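Local coordinates for protein leucine aminopeptidase (Legionella pneumophila, PDB 5GNE) that probably removes amino acids from the N-termini of peptides, as a zinc-dependent aminopeptidase of the M28 family, at residues Thr278-Asp284 against Pro305-Cys311; Val262-Ala268 against Lys327-Ala333; Leu16-Leu20 against Thr47-Met51; Cys55-Leu59 against Gly312-Ser316. All coordinates share one frame. Residue numbers count along the deposited sequence, not the author numbering.

Interaction 1 (Thr278-Asp284 against Pro305-Cys311)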
loop_
_atom_site.group_PDB
_atom_site.type_symbol
_atom_site.label_atom_id
_atom_site.label_comp_id
_atom_site.label_asym_id
_atom_site.label_seq_id
_atom_site.Cartn_x
_atom_site.Cartn_y
_atom_site.Cartn_z
ATOM N N THR A 278 -13.378 -15.249 -4.118
ATOM C CA THR A 278 -13.895 -14.088 -3.389
ATOM C C THR A 278 -12.810 -13.038 -3.200
ATOM O O THR A 278 -11.668 -13.370 -2.911
ATOM C CB THR A 278 -14.472 -14.477 -1.989
ATOM O OG1 THR A 278 -15.530 -15.442 -2.146
ATOM C CG2 THR A 278 -15.020 -13.252 -1.283
ATOM N N ILE A 279 -13.147 -11.773 -3.407
ATOM C CA ILE A 279 -12.238 -10.705 -3.005
ATOM C C ILE A 279 -12.852 -9.921 -1.836
ATOM O O ILE A 279 -14.036 -9.592 -1.841
ATOM C CB ILE A 279 -11.889 -9.797 -4.187
ATOM C CG1 ILE A 279 -11.088 -10.620 -5.206
ATOM C CG2 ILE A 279 -11.070 -8.603 -3.721
ATOM C CD1 ILE A 279 -10.698 -9.884 -6.489
ATOM N N TRP A 280 -12.032 -9.624 -0.838
ATOM C CA TRP A 280 -12.504 -8.993 0.392
ATOM C C TRP A 280 -12.125 -7.511 0.453
ATOM O O TRP A 280 -10.988 -7.135 0.178
ATOM C CB TRP A 280 -11.930 -9.736 1.611
ATOM C CG TRP A 280 -12.572 -11.074 1.862
ATOM C CD1 TRP A 280 -13.689 -11.312 2.589
ATOM C CD2 TRP A 280 -12.156 -12.345 1.329
ATOM N NE1 TRP A 280 -13.984 -12.660 2.578
ATOM C CE2 TRP A 280 -13.067 -13.309 1.798
ATOM C CE3 TRP A 280 -11.106 -12.754 0.504
ATOM C CZ2 TRP A 280 -12.948 -14.669 1.484
ATOM C CZ3 TRP A 280 -10.994 -14.106 0.183
ATOM C CH2 TRP A 280 -11.908 -15.043 0.675
ATOM N N LEU A 281 -13.094 -6.684 0.832
ATOM C CA LEU A 281 -12.877 -5.261 1.024
ATOM C C LEU A 281 -12.766 -4.984 2.502
ATOM O O LEU A 281 -13.473 -5.613 3.301
ATOM C CB LEU A 281 -14.033 -4.452 0.435
ATOM C CG LEU A 281 -14.264 -4.646 -1.064
ATOM C CD1 LEU A 281 -15.441 -3.818 -1.538
ATOM C CD2 LEU A 281 -12.999 -4.292 -1.846
ATOM N N LEU A 282 -11.923 -4.017 2.867
ATOM C CA LEU A 282 -11.717 -3.692 4.272
ATOM C C LEU A 282 -12.718 -2.655 4.670
ATOM O O LEU A 282 -13.051 -1.801 3.859
ATOM C CB LEU A 282 -10.311 -3.182 4.517
ATOM C CG LEU A 282 -9.340 -4.320 4.810
ATOM C CD1 LEU A 282 -8.822 -4.976 3.532
ATOM C CD2 LEU A 282 -8.213 -3.832 5.688
ATOM N N LYS A 283 -13.256 -2.741 5.884
ATOM C CA LYS A 283 -14.247 -1.740 6.252
ATOM C C LYS A 283 -13.787 -0.718 7.293
ATOM O O LYS A 283 -14.511 0.238 7.559
ATOM C CB LYS A 283 -15.554 -2.380 6.729
ATOM C CG LYS A 283 -15.554 -3.850 7.056
ATOM C CD LYS A 283 -16.980 -4.219 7.500
ATOM C CE LYS A 283 -17.178 -5.700 7.764
ATOM N NZ LYS A 283 -18.460 -5.940 8.497
ATOM N N ASP A 284 -12.625 -0.900 7.908
ATOM C CA ASP A 284 -12.134 0.165 8.781
ATOM C C ASP A 284 -10.963 0.947 8.160
ATOM O O ASP A 284 -10.164 0.423 7.386
ATOM C CB ASP A 284 -11.799 -0.382 10.187
ATOM C CG ASP A 284 -10.984 -1.659 10.159
ATOM O OD1 ASP A 284 -9.908 -1.671 9.537
ATOM O OD2 ASP A 284 -11.431 -2.656 10.783
ATOM N N PRO A 305 -17.542 -12.660 -6.217
ATOM C CA PRO A 305 -18.254 -12.443 -4.950
ATOM C C PRO A 305 -17.519 -11.398 -4.122
ATOM O O PRO A 305 -16.285 -11.403 -4.073
ATOM C CB PRO A 305 -18.222 -13.811 -4.260
ATOM C CG PRO A 305 -17.804 -14.765 -5.285
ATOM C CD PRO A 305 -17.036 -14.038 -6.340
ATOM N N VAL A 306 -18.256 -10.502 -3.486
ATOM C CA VAL A 306 -17.628 -9.453 -2.688
ATOM C C VAL A 306 -17.719 -9.754 -1.203
ATOM O O VAL A 306 -18.813 -9.766 -0.646
ATOM C CB VAL A 306 -18.287 -8.113 -2.927
ATOM C CG1 VAL A 306 -17.607 -7.043 -2.074
ATOM C CG2 VAL A 306 -18.250 -7.764 -4.404
ATOM N N GLY A 307 -16.583 -10.024 -0.568
ATOM C CA GLY A 307 -16.532 -10.157 0.881
ATOM C C GLY A 307 -16.048 -8.924 1.642
ATOM O O GLY A 307 -15.618 -7.929 1.050
ATOM N N TYR A 308 -16.144 -8.979 2.965
ATOM C CA TYR A 308 -15.673 -7.900 3.825
ATOM C C TYR A 308 -14.838 -8.454 4.980
ATOM O O TYR A 308 -15.063 -9.561 5.460
ATOM C CB TYR A 308 -16.844 -7.062 4.346
ATOM C CG TYR A 308 -17.509 -6.270 3.242
ATOM C CD1 TYR A 308 -18.612 -6.779 2.562
ATOM C CD2 TYR A 308 -17.025 -5.022 2.865
ATOM C CE1 TYR A 308 -19.215 -6.064 1.536
ATOM C CE2 TYR A 308 -17.619 -4.299 1.845
ATOM C CZ TYR A 308 -18.711 -4.820 1.179
ATOM O OH TYR A 308 -19.299 -4.093 0.164
ATOM N N THR A 309 -13.847 -7.679 5.394
ATOM C CA THR A 309 -12.954 -8.057 6.484
ATOM C C THR A 309 -12.535 -6.835 7.316
ATOM O O THR A 309 -12.774 -5.682 6.919
ATOM C CB THR A 309 -11.723 -8.824 5.930
ATOM O OG1 THR A 309 -10.883 -9.243 7.008
ATOM C CG2 THR A 309 -10.921 -7.974 4.963
ATOM N N LYS A 310 -11.973 -7.085 8.492
ATOM C CA LYS A 310 -11.472 -6.017 9.354
ATOM C C LYS A 310 -9.975 -6.206 9.588
ATOM O O LYS A 310 -9.432 -7.277 9.311
ATOM C CB LYS A 310 -12.225 -5.968 10.691
ATOM C CG LYS A 310 -13.643 -5.374 10.640
ATOM C CD LYS A 310 -13.866 -4.396 11.818
ATOM C CE LYS A 310 -15.323 -3.940 11.978
ATOM N NZ LYS A 310 -15.501 -3.068 13.185
ATOM N N CYS A 311 -9.299 -5.129 9.986
ATOM C CA CYS A 311 -7.848 -5.136 10.192
ATOM C C CYS A 311 -7.471 -4.584 11.560
ATOM O O CYS A 311 -8.238 -3.859 12.178
ATOM C CB CYS A 311 -7.125 -4.322 9.095
ATOM S SG CYS A 311 -5.367 -4.704 9.025
#
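The indole of Trp280 lies across Gly307, which has no side chain, and its CD1 comes within 3.4 Å of Tyr308 N. A CB modelled on Gly307 would fall 2.4 Å from Trp280 CD1, so glycine is what lets the ring lie this close to the backbone. Strands 279-282 and 306-309 run parallel and are joined by helix 288-302, forming a beta-alpha-beta unit at the edge of the mixed sheet of this M28 peptidase domain. The ladder alternates regularly: Ile279 N to Pro305 O (3.2 Å), Gly307 N to Ile279 O (2.9 Å), Leu281 N to Gly307 O (2.8 Å), Thr309 N to Leu281 O (3.0 Å) and Lys283 N to Thr309 O (3.2 Å). On the face covered by helix 288-302, Leu281 CD1 meets Val306 CG1 at 3.9 Å. On the other, Leu282 CD2 packs on Cys311 CB at 3.6 Å, and Cys311 continues into a disulfide with Cys315. Past the strands, the weak hydrogen bond from Cys311 N to Asp284 OD2 (3.4 Å) prolongs the pairing through a side chain. Main-chain hydrogen bonds thus set the register, while Leu281 and Val306 turn an apolar face to helix 288-302.

Interaction 2 (Val262-Ala268 against Lys327-Ala333). With ZN (zinc ion), chain D.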
loop_
_atom_site.group_PDB
_atom_site.type_symbol
_atom_site.label_atom_id
_atom_site.label_comp_id
_atom_site.label_asym_id
_atom_site.label_seq_id
_atom_site.Cartn_x
_atom_site.Cartn_y
_atom_site.Cartn_z
ATOM N N VAL A 262 -7.674 6.798 -3.514
ATOM C CA VAL A 262 -6.495 5.994 -3.274
ATOM C C VAL A 262 -6.880 4.511 -3.118
ATOM O O VAL A 262 -7.777 4.151 -2.334
ATOM C CB VAL A 262 -5.734 6.490 -2.009
ATOM C CG1 VAL A 262 -4.467 5.640 -1.777
ATOM C CG2 VAL A 262 -5.363 7.966 -2.146
ATOM N N MET A 263 -6.199 3.667 -3.892
ATOM C CA MET A 263 -6.287 2.208 -3.789
ATOM C C MET A 263 -5.007 1.625 -3.237
ATOM O O MET A 263 -3.924 1.952 -3.701
ATOM C CB MET A 263 -6.537 1.576 -5.136
ATOM C CG MET A 263 -6.623 0.004 -5.115
ATOM S SD MET A 263 -7.107 -0.665 -6.668
ATOM C CE MET A 263 -8.813 -0.546 -6.472
ATOM N N GLN A 264 -5.148 0.766 -2.230
ATOM C CA GLN A 264 -4.010 0.060 -1.658
ATOM C C GLN A 264 -4.072 -1.394 -2.008
ATOM O O GLN A 264 -5.095 -2.072 -1.784
ATOM C CB GLN A 264 -3.961 0.226 -0.145
ATOM C CG GLN A 264 -2.916 -0.607 0.546
ATOM C CD GLN A 264 -1.488 -0.166 0.325
ATOM O OE1 GLN A 264 -1.211 0.780 -0.416
ATOM N NE2 GLN A 264 -0.549 -0.869 0.988
ATOM N N LEU A 265 -2.965 -1.877 -2.547
ATOM C CA LEU A 265 -2.820 -3.266 -2.912
ATOM C C LEU A 265 -1.792 -3.904 -2.006
ATOM O O LEU A 265 -0.595 -3.793 -2.246
ATOM C CB LEU A 265 -2.397 -3.373 -4.372
ATOM C CG LEU A 265 -3.461 -2.855 -5.354
ATOM C CD1 LEU A 265 -2.869 -2.627 -6.730
ATOM C CD2 LEU A 265 -4.639 -3.853 -5.442
ATOM N N ASP A 266 -2.258 -4.580 -0.971
ATOM C CA ASP A 266 -1.374 -5.291 -0.081
ATOM C C ASP A 266 -1.893 -6.738 0.047
ATOM O O ASP A 266 -2.929 -6.984 0.664
ATOM C CB ASP A 266 -1.321 -4.535 1.245
ATOM C CG ASP A 266 -0.168 -4.935 2.110
ATOM O OD1 ASP A 266 0.572 -5.872 1.745
ATOM O OD2 ASP A 266 0.016 -4.270 3.151
ATOM N N GLN A 267 -1.109 -7.684 -0.473
ATOM C CA GLN A 267 -1.509 -9.099 -0.636
ATOM C C GLN A 267 -2.681 -9.273 -1.583
ATOM O O GLN A 267 -3.845 -9.239 -1.173
ATOM C CB GLN A 267 -1.827 -9.748 0.695
ATOM C CG GLN A 267 -0.613 -9.836 1.554
ATOM C CD GLN A 267 -0.966 -10.048 2.993
ATOM O OE1 GLN A 267 -1.613 -11.032 3.341
ATOM N NE2 GLN A 267 -0.543 -9.129 3.841
ATOM N N ALA A 268 -2.354 -9.367 -2.869
ATOM C CA ALA A 268 -3.357 -9.557 -3.914
ATOM C C ALA A 268 -3.290 -10.919 -4.609
ATOM O O ALA A 268 -3.804 -11.059 -5.722
ATOM C CB ALA A 268 -3.230 -8.465 -4.934
ATOM N N LYS A 327 -9.358 9.977 0.661
ATOM C CA LYS A 327 -10.266 8.838 0.502
ATOM C C LYS A 327 -9.549 7.601 -0.004
ATOM O O LYS A 327 -8.787 7.631 -0.952
ATOM C CB LYS A 327 -11.420 9.195 -0.421
ATOM C CG LYS A 327 -12.373 10.212 0.205
ATOM C CD LYS A 327 -13.450 10.622 -0.775
ATOM C CE LYS A 327 -14.482 11.518 -0.147
ATOM N NZ LYS A 327 -15.667 11.592 -1.034
ATOM N N THR A 328 -9.875 6.487 0.605
ATOM C CA THR A 328 -9.070 5.299 0.551
ATOM C C THR A 328 -9.914 4.058 0.372
ATOM O O THR A 328 -10.972 3.944 0.958
ATOM C CB THR A 328 -8.245 5.239 1.848
ATOM O OG1 THR A 328 -6.956 5.835 1.625
ATOM C CG2 THR A 328 -8.076 3.865 2.365
ATOM N N THR A 329 -9.459 3.137 -0.466
ATOM C CA THR A 329 -10.073 1.811 -0.532
ATOM C C THR A 329 -8.994 0.724 -0.595
ATOM O O THR A 329 -7.911 0.944 -1.145
ATOM C CB THR A 329 -11.020 1.681 -1.739
ATOM O OG1 THR A 329 -11.633 0.388 -1.711
ATOM C CG2 THR A 329 -10.270 1.813 -3.046
ATOM N N TYR A 330 -9.282 -0.440 -0.027
ATOM C CA TYR A 330 -8.283 -1.504 0.110
ATOM C C TYR A 330 -8.865 -2.901 -0.170
ATOM O O TYR A 330 -9.409 -3.541 0.724
ATOM C CB TYR A 330 -7.646 -1.421 1.518
ATOM C CG TYR A 330 -6.593 -2.465 1.896
ATOM C CD1 TYR A 330 -5.987 -3.300 0.952
ATOM C CD2 TYR A 330 -6.203 -2.601 3.215
ATOM C CE1 TYR A 330 -5.046 -4.254 1.338
ATOM C CE2 TYR A 330 -5.264 -3.539 3.606
ATOM C CZ TYR A 330 -4.698 -4.360 2.669
ATOM O OH TYR A 330 -3.755 -5.270 3.087
ATOM N N PRO A 331 -8.783 -3.368 -1.429
ATOM C CA PRO A 331 -9.182 -4.760 -1.716
ATOM C C PRO A 331 -8.098 -5.757 -1.274
ATOM O O PRO A 331 -6.906 -5.521 -1.512
ATOM C CB PRO A 331 -9.363 -4.764 -3.238
ATOM C CG PRO A 331 -8.383 -3.721 -3.726
ATOM C CD PRO A 331 -8.364 -2.644 -2.648
ATOM N N SER A 332 -8.499 -6.865 -0.657
ATOM C CA SER A 332 -7.535 -7.844 -0.160
ATOM C C SER A 332 -7.817 -9.313 -0.567
ATOM O O SER A 332 -8.962 -9.748 -0.664
ATOM C CB SER A 332 -7.473 -7.723 1.354
ATOM O OG SER A 332 -6.476 -8.561 1.880
ATOM N N ALA A 333 -6.739 -10.069 -0.770
ATOM C CA ALA A 333 -6.788 -11.482 -1.138
ATOM C C ALA A 333 -7.478 -12.395 -0.116
ATOM O O ALA A 333 -8.104 -13.379 -0.498
ATOM C CB ALA A 333 -5.363 -11.996 -1.409
HETATM ZN ZN ZN D . 1.806 -6.004 3.298
#
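Asp266 holds a zinc ion through both carboxylate oxygens, OD1 at 2.0 Å and OD2 at 2.5 Å from the metal, with His191 and Asp204 as its other protein ligands; OD2 also accepts a hydrogen bond from Ser316. The main chain of the same residue is held by the facing segment, since Tyr330 OH donates to Asp266 O at 3.1 Å. Further along, Ala333 N donates to Gln267 O (3.0 Å), and at the start of the pairing Thr329 N to Val262 O (2.7 Å) and Gln264 N to Thr329 O (3.0 Å) form the parallel ladder, preceded by a weak bond from Val262 N to Lys327 O (2.9 Å). These are central strands of the mixed sheet in the M28 fold, and the metal ligand sits just beyond the C-terminal end of one of them, as in other zinc exopeptidases of this clan. Between the ladder and the Ala333 bond the direct backbone pairing lapses, and Tyr330 bridges the gap: Gln264 CG lies over its ring in a CH-pi contact, 4.3 Å from the centroid. Pro331 fills the opposite side, its CD 4.0 Å from Met263 CG and its CG 4.1 Å from Leu265 CD2. Helix 355-373 packs there through Phe368 on Met263 and Thr329 and through Leu364 on Pro331, while Trp321 of helix 318-323 touches Val262 and Thr328.

Interaction 3 (Leu16-Leu20 against Thr47-Met51)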
loop_
_atom_site.group_PDB
_atom_site.type_symbol
_atom_site.label_atom_id
_atom_site.label_comp_id
_atom_site.label_asym_id
_atom_site.label_seq_id
_atom_site.Cartn_x
_atom_site.Cartn_y
_atom_site.Cartn_z
ATOM N N LEU A 16 0.580 -3.637 22.991
ATOM C CA LEU A 16 1.983 -3.671 22.608
ATOM C C LEU A 16 2.836 -2.868 23.596
ATOM O O LEU A 16 3.961 -3.252 23.907
ATOM C CB LEU A 16 2.124 -3.123 21.205
ATOM C CG LEU A 16 3.359 -3.433 20.371
ATOM C CD1 LEU A 16 3.797 -4.852 20.668
ATOM C CD2 LEU A 16 2.996 -3.240 18.900
ATOM N N TYR A 17 2.301 -1.769 24.118
ATOM C CA TYR A 17 3.072 -0.971 25.073
ATOM C C TYR A 17 3.535 -1.788 26.273
ATOM O O TYR A 17 4.696 -1.693 26.681
ATOM C CB TYR A 17 2.287 0.231 25.574
ATOM C CG TYR A 17 3.027 0.965 26.669
ATOM C CD1 TYR A 17 4.253 1.586 26.406
ATOM C CD2 TYR A 17 2.527 1.029 27.971
ATOM C CE1 TYR A 17 4.961 2.261 27.408
ATOM C CE2 TYR A 17 3.231 1.711 28.988
ATOM C CZ TYR A 17 4.442 2.320 28.691
ATOM O OH TYR A 17 5.152 3.001 29.669
ATOM N N GLU A 18 2.627 -2.578 26.847
ATOM C CA GLU A 18 2.963 -3.340 28.046
ATOM C C GLU A 18 4.089 -4.331 27.777
ATOM O O GLU A 18 4.841 -4.671 28.686
ATOM C CB GLU A 18 1.733 -4.064 28.598
ATOM C CG GLU A 18 0.656 -3.092 29.051
ATOM C CD GLU A 18 1.088 -2.250 30.250
ATOM O OE1 GLU A 18 1.857 -2.758 31.083
ATOM O OE2 GLU A 18 0.653 -1.090 30.372
ATOM N N GLN A 19 4.214 -4.778 26.530
ATOM C CA GLN A 19 5.344 -5.619 26.123
ATOM C C GLN A 19 6.645 -4.822 25.897
ATOM O O GLN A 19 7.716 -5.405 25.743
ATOM C CB GLN A 19 5.005 -6.385 24.832
ATOM C CG GLN A 19 3.796 -7.315 24.927
ATOM C CD GLN A 19 3.888 -8.257 26.102
ATOM O OE1 GLN A 19 4.920 -8.893 26.321
ATOM N NE2 GLN A 19 2.830 -8.304 26.907
ATOM N N LEU A 20 6.555 -3.499 25.845
ATOM C CA LEU A 20 7.712 -2.677 25.480
ATOM C C LEU A 20 8.121 -1.703 26.574
ATOM O O LEU A 20 9.119 -0.990 26.423
ATOM C CB LEU A 20 7.443 -1.886 24.193
ATOM C CG LEU A 20 7.295 -2.717 22.928
ATOM C CD1 LEU A 20 6.825 -1.840 21.785
ATOM C CD2 LEU A 20 8.606 -3.384 22.602
ATOM N N THR A 47 10.002 -8.393 18.983
ATOM C CA THR A 47 8.850 -8.286 19.867
ATOM C C THR A 47 7.663 -7.759 19.079
ATOM O O THR A 47 6.559 -8.298 19.130
ATOM C CB THR A 47 9.115 -7.350 21.047
ATOM O OG1 THR A 47 10.325 -7.749 21.704
ATOM C CG2 THR A 47 7.945 -7.394 22.037
ATOM N N LEU A 48 7.901 -6.690 18.343
ATOM C CA LEU A 48 6.857 -6.120 17.514
ATOM C C LEU A 48 6.261 -7.177 16.607
ATOM O O LEU A 48 5.044 -7.312 16.515
ATOM C CB LEU A 48 7.403 -4.960 16.688
ATOM C CG LEU A 48 7.784 -3.760 17.565
ATOM C CD1 LEU A 48 8.613 -2.740 16.788
ATOM C CD2 LEU A 48 6.541 -3.120 18.175
ATOM N N GLN A 49 7.112 -7.999 16.006
ATOM C CA GLN A 49 6.615 -8.948 15.021
ATOM C C GLN A 49 5.835 -10.040 15.703
ATOM O O GLN A 49 4.812 -10.495 15.219
ATOM C CB GLN A 49 7.778 -9.556 14.221
ATOM C CG GLN A 49 8.332 -8.667 13.125
ATOM C CD GLN A 49 7.265 -7.872 12.396
ATOM O OE1 GLN A 49 6.310 -8.428 11.856
ATOM N NE2 GLN A 49 7.425 -6.552 12.383
ATOM N N LYS A 50 6.327 -10.464 16.848
ATOM C CA LYS A 50 5.713 -11.559 17.572
ATOM C C LYS A 50 4.366 -11.170 18.201
ATOM O O LYS A 50 3.458 -12.000 18.281
ATOM C CB LYS A 50 6.713 -12.038 18.631
ATOM C CG LYS A 50 6.344 -13.253 19.452
ATOM C CD LYS A 50 7.520 -13.555 20.398
ATOM C CE LYS A 50 7.075 -14.115 21.746
ATOM N NZ LYS A 50 8.185 -14.113 22.745
ATOM N N MET A 51 4.217 -9.904 18.609
ATOM C CA MET A 51 2.975 -9.453 19.232
ATOM C C MET A 51 1.958 -8.931 18.227
ATOM O O MET A 51 0.800 -8.704 18.577
ATOM C CB MET A 51 3.262 -8.375 20.279
ATOM C CG MET A 51 4.114 -8.874 21.462
ATOM S SD MET A 51 3.462 -10.370 22.258
ATOM C CE MET A 51 1.885 -9.761 22.817
#
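Leu16, Met51 and Leu48 contribute most to this small apolar contact between two helices. Leu16 inserts between the other two: its CD1 lies 3.6 Å from Met51 CB, and its CD2 lies 3.6 Å from Leu48 CD2. Leu48 also receives Leu20 from the next turn, with Leu20 CD1 at 3.8 Å from Leu48 CD2, so one methyl group of Leu48 serves both leucines. At the more open edge, Gln19 uses its aliphatic part, its CG 3.8 Å from Met51 CE, and Thr47 CG2 meets Leu20 CD2 at 4.1 Å. No hydrogen bond joins the two segments. Their axes stay 10.5 Å apart at an angle of 143°, roughly antiparallel, and it is the long side chains that bridge this spacing. Behind helix 14-20, Tyr17 packs on strands 25-29 and 33-38 of the N-terminal antiparallel sheet, and Leu20 also touches Ile38; on the other partner, Leu48 of helix 42-55 rests against Tyr58 in the loop leading to strand 59-60.

Interaction 4 (Cys55-Leu59 against Gly312-Ser316)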
loop_
_atom_site.group_PDB
_atom_site.type_symbol
_atom_site.label_atom_id
_atom_site.label_comp_id
_atom_site.label_asym_id
_atom_site.label_seq_id
_atom_site.Cartn_x
_atom_site.Cartn_y
_atom_site.Cartn_z
ATOM N N CYS A 55 -1.607 -7.803 19.209
ATOM C CA CYS A 55 -1.559 -6.409 19.612
ATOM C C CYS A 55 -1.589 -5.402 18.478
ATOM O O CYS A 55 -1.618 -4.197 18.733
ATOM C CB CYS A 55 -0.303 -6.165 20.440
ATOM S SG CYS A 55 -0.276 -7.054 22.006
ATOM N N GLY A 56 -1.509 -5.874 17.235
ATOM C CA GLY A 56 -1.578 -4.982 16.086
ATOM C C GLY A 56 -0.231 -4.459 15.650
ATOM O O GLY A 56 0.784 -4.619 16.319
ATOM N N ASN A 57 -0.231 -3.778 14.519
ATOM C CA ASN A 57 0.972 -3.165 14.007
ATOM C C ASN A 57 1.194 -1.829 14.707
ATOM O O ASN A 57 0.367 -1.407 15.487
ATOM C CB ASN A 57 0.863 -2.991 12.494
ATOM C CG ASN A 57 2.192 -2.729 11.852
ATOM O OD1 ASN A 57 3.230 -3.095 12.396
ATOM N ND2 ASN A 57 2.175 -2.098 10.687
ATOM N N TYR A 58 2.314 -1.174 14.431
ATOM C CA TYR A 58 2.566 0.152 14.975
ATOM C C TYR A 58 2.701 1.202 13.880
ATOM O O TYR A 58 2.937 0.887 12.721
ATOM C CB TYR A 58 3.834 0.147 15.818
ATOM C CG TYR A 58 5.100 -0.051 15.022
ATOM C CD1 TYR A 58 5.480 -1.318 14.586
ATOM C CD2 TYR A 58 5.944 1.000 14.787
ATOM C CE1 TYR A 58 6.642 -1.506 13.894
ATOM C CE2 TYR A 58 7.128 0.823 14.100
ATOM C CZ TYR A 58 7.472 -0.421 13.661
ATOM O OH TYR A 58 8.652 -0.579 12.971
ATOM N N LEU A 59 2.537 2.458 14.260
ATOM C CA LEU A 59 2.667 3.546 13.308
ATOM C C LEU A 59 3.905 4.358 13.653
ATOM O O LEU A 59 4.048 4.810 14.775
ATOM C CB LEU A 59 1.426 4.428 13.354
ATOM C CG LEU A 59 1.350 5.636 12.412
ATOM C CD1 LEU A 59 1.266 5.203 10.935
ATOM C CD2 LEU A 59 0.171 6.514 12.816
ATOM N N GLY A 312 -6.278 -4.933 12.022
ATOM C CA GLY A 312 -5.692 -4.306 13.194
ATOM C C GLY A 312 -5.309 -2.843 12.956
ATOM O O GLY A 312 -5.485 -2.296 11.862
ATOM N N TYR A 313 -4.761 -2.223 13.994
ATOM C CA TYR A 313 -4.237 -0.862 13.926
ATOM C C TYR A 313 -3.059 -0.757 12.959
ATOM O O TYR A 313 -2.239 -1.671 12.885
ATOM C CB TYR A 313 -3.800 -0.399 15.330
ATOM C CG TYR A 313 -3.210 0.990 15.342
ATOM C CD1 TYR A 313 -3.967 2.074 14.935
ATOM C CD2 TYR A 313 -1.892 1.210 15.715
ATOM C CE1 TYR A 313 -3.443 3.338 14.904
ATOM C CE2 TYR A 313 -1.356 2.473 15.697
ATOM C CZ TYR A 313 -2.140 3.534 15.287
ATOM O OH TYR A 313 -1.640 4.800 15.256
ATOM N N ALA A 314 -2.964 0.360 12.240
ATOM C CA ALA A 314 -1.814 0.640 11.356
ATOM C C ALA A 314 -1.601 -0.549 10.428
ATOM O O ALA A 314 -0.497 -1.048 10.221
ATOM C CB ALA A 314 -0.564 0.929 12.162
ATOM N N CYS A 315 -2.719 -1.002 9.908
ATOM C CA CYS A 315 -2.811 -2.180 9.090
ATOM C C CYS A 315 -1.919 -2.131 7.851
ATOM O O CYS A 315 -1.157 -3.072 7.568
ATOM C CB CYS A 315 -4.261 -2.341 8.692
ATOM S SG CYS A 315 -4.517 -3.752 7.451
ATOM N N SER A 316 -1.998 -1.028 7.114
ATOM C CA SER A 316 -1.240 -0.938 5.886
ATOM C C SER A 316 -1.212 0.499 5.407
ATOM O O SER A 316 -1.794 1.373 6.057
ATOM C CB SER A 316 -1.844 -1.860 4.824
ATOM O OG SER A 316 -0.959 -2.004 3.730
#
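This is a buried loop-to-loop contact, in which the turn after helix 42-55 meets the loop between strand 306-309 and helix 318-323, more than 250 residues later in the chain. Asn57 is its polar centre. Its ND2 donates to Ala314 O at 2.9 Å, and its backbone N makes a weak hydrogen bond to Tyr313 O at 3.3 Å, so a single residue binds two successive carbonyls; its OD1 turns back to accept a weak bond from Tyr58 N at 2.9 Å. Gly56 precedes it with positive phi, leaving the helix at backbone angles where a CB would jam against the preceding carbonyl. The contact ties the N-terminal part of the chain, with its antiparallel sheet, to the M28 peptidase domain close to the dinuclear zinc site: the side chain of Asn57 is about 7 Å from a bound zinc ion. Around the hydrogen bonds lies an apolar patch, in which Leu59 CB approaches Tyr313 CE2 at 4.1 Å and Ala314 CB at 4.2 Å. The Tyr313 hydroxyl donates to Leu82 O, and its ring meets Phe33. Cys55, at the end of the helix, is bonded to Cys15, and the Cys311-Cys315 disulfide closes the loop that carries Tyr313 and Ala314.

Overall arrangement
Interactions 1 and 2 belong to one sheet: strand 279-282 lies beside strand 328-332, and Trp280 O is 2.6 Å from Ser332 N, a probable hydrogen bond. Interaction 2 is buried near the centre of the chain and carries a metal ligand, whereas interaction 1 forms the more exposed sheet edge; both rest on backbone ladders. Interaction 4 is also buried but irregular, relying on an asparagine side chain, and reaches interaction 2 through Ser316, whose OG lies 2.5 Å from Asp266 OD2. Interaction 3, peripheral and purely apolar, has no contact with the sheet pairs, yet touches interaction 4, with Leu48 CD1 3.7 Å from Tyr58 CE1.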